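Local coordinates for calmodulin binding transcription activator 1 (Homo sapiens, PDB 2CXK), which activates transcription in the nucleus and may interact with calmodulin, the chain here being its immunoglobulin-like IPT/TIG domain, at residues V25-T28 against G29-E33. Numbering follows the deposited sequence.
Sequences VLIT and GPWQE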
loop_
_atom_site.group_PDB
_atom_site.type_symbol
_atom_site.label_atom_id
_atom_site.label_comp_id
_atom_site.label_asym_id
_atom_site.label_seq_id
_atom_site.Cartn_x
_atom_site.Cartn_y
_atom_site.Cartn_z
ATOM N N VAL A 25 6.466 -1.554 -1.329
ATOM C CA VAL A 25 5.779 -1.070 -0.144
ATOM C C VAL A 25 5.235 0.318 -0.463
ATOM O O VAL A 25 5.947 1.156 -1.026
ATOM C CB VAL A 25 6.736 -0.967 1.075
ATOM C CG1 VAL A 25 5.974 -0.462 2.298
ATOM C CG2 VAL A 25 7.351 -2.334 1.381
ATOM N N LEU A 26 3.960 0.545 -0.163
ATOM C CA LEU A 26 3.365 1.860 -0.375
ATOM C C LEU A 26 3.301 2.479 1.012
ATOM O O LEU A 26 2.967 1.799 1.979
ATOM C CB LEU A 26 1.954 1.743 -0.968
ATOM C CG LEU A 26 1.895 1.214 -2.401
ATOM C CD1 LEU A 26 0.465 1.259 -2.916
ATOM C CD2 LEU A 26 2.803 2.065 -3.298
ATOM N N ILE A 27 3.661 3.757 1.115
ATOM C CA ILE A 27 3.636 4.461 2.393
ATOM C C ILE A 27 2.919 5.784 2.175
ATOM O O ILE A 27 3.306 6.578 1.321
ATOM C CB ILE A 27 5.061 4.740 2.911
ATOM C CG1 ILE A 27 5.807 3.415 3.058
ATOM C CG2 ILE A 27 4.998 5.497 4.236
ATOM C CD1 ILE A 27 7.240 3.551 3.535
ATOM N N THR A 28 1.871 6.012 2.951
ATOM C CA THR A 28 1.091 7.218 2.795
ATOM C C THR A 28 1.317 8.199 3.930
ATOM O O THR A 28 1.664 7.823 5.053
ATOM C CB THR A 28 -0.409 6.881 2.667
ATOM O OG1 THR A 28 -0.872 6.269 3.876
ATOM C CG2 THR A 28 -0.629 5.931 1.505
ATOM N N GLY A 29 1.126 9.469 3.614
ATOM C CA GLY A 29 1.326 10.515 4.586
ATOM C C GLY A 29 1.196 11.857 3.907
ATOM O O GLY A 29 0.633 11.947 2.818
ATOM N N PRO A 30 1.738 12.924 4.507
ATOM C CA PRO A 30 1.649 14.268 3.928
ATOM C C PRO A 30 2.716 14.640 2.897
ATOM O O PRO A 30 3.017 15.819 2.730
ATOM C CB PRO A 30 1.725 15.153 5.160
ATOM C CG PRO A 30 2.769 14.435 5.973
ATOM C CD PRO A 30 2.405 12.959 5.821
ATOM N N TRP A 31 3.284 13.659 2.202
ATOM C CA TRP A 31 4.323 13.964 1.215
ATOM C C TRP A 31 3.739 14.717 0.024
ATOM O O TRP A 31 2.798 14.249 -0.610
ATOM C CB TRP A 31 5.007 12.684 0.717
ATOM C CG TRP A 31 4.753 11.461 1.558
ATOM C CD1 TRP A 31 4.127 10.312 1.154
ATOM C CD2 TRP A 31 5.115 11.257 2.930
ATOM N NE1 TRP A 31 4.078 9.411 2.186
ATOM C CE2 TRP A 31 4.674 9.960 3.288
ATOM C CE3 TRP A 31 5.765 12.041 3.894
ATOM C CZ2 TRP A 31 4.865 9.431 4.567
ATOM C CZ3 TRP A 31 5.954 11.511 5.171
ATOM C CH2 TRP A 31 5.505 10.218 5.493
ATOM N N GLN A 32 4.317 15.872 -0.295
ATOM C CA GLN A 32 3.826 16.687 -1.404
ATOM C C GLN A 32 4.917 17.131 -2.377
ATOM O O GLN A 32 4.649 17.323 -3.566
ATOM C CB GLN A 32 3.113 17.928 -0.857
ATOM C CG GLN A 32 1.902 17.635 0.020
ATOM C CD GLN A 32 0.753 17.002 -0.752
ATOM O OE1 GLN A 32 0.344 17.505 -1.802
ATOM N NE2 GLN A 32 0.222 15.898 -0.229
ATOM N N GLU A 33 6.136 17.298 -1.869
ATOM C CA GLU A 33 7.271 17.744 -2.683
ATOM C C GLU A 33 7.264 17.160 -4.091
ATOM O O GLU A 33 6.842 16.027 -4.307
ATOM C CB GLU A 33 8.599 17.398 -1.994
ATOM C CG GLU A 33 8.808 18.074 -0.635
ATOM C CD GLU A 33 8.746 19.594 -0.708
ATOM O OE1 GLU A 33 9.565 20.188 -1.441
ATOM O OE2 GLU A 33 7.876 20.190 -0.031
#
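Trp31 turns the N-H edge of its indole back toward the end of strand 24-28 and meets Ile27 and Thr28, its side chain bridging from the first residues of the loop that leads to strand 38-42 in the immunoglobulin-like β-sandwich of the IPT/TIG domain. One hydrogen bond carries the polar part: indole NE1 of Trp31 donates to the backbone O of Ile27 at 3.1 Å, with an N-H...O angle of 156°. The carbonyl oxygen lies near the indole plane, at the ring edge, whereas the donor stands 48° out of the carbonyl plane and so misses the lone-pair directions. This bond gives the buried indole N-H a partner and helps hold the rotation of a ring whose CG nearly eclipses the backbone N (chi1 -15°). The Thr28 peptide sits obliquely to the ring, its C 3.5 Å from NE1 of Trp31 and its O 3.6 Å from CZ2 of Trp31.

The apolar contact is one oblique approach, CG2 of Ile27, anti to the backbone N, reaching CZ2 of Trp31 at 4.0 Å. Val73, Tyr38 and Leu57 add packing around Trp31, and Ile27 reaches on to Leu71 and Cys40, so both side chains pack into the sandwich.

Thr28 turns its side chain elsewhere, OG1 hydrogen-bonding to OG1 of Thr10 and O of Asp11. At the dimer contact, O of Gly29 is bonded by NE2 of Gln53 of the second subunit. One face of the indole rests on the chain that leads into it, with Pro30 CD 3.9 Å and Gly29 CA 3.5 Å above the Trp31 ring plane, both displaced toward the rim.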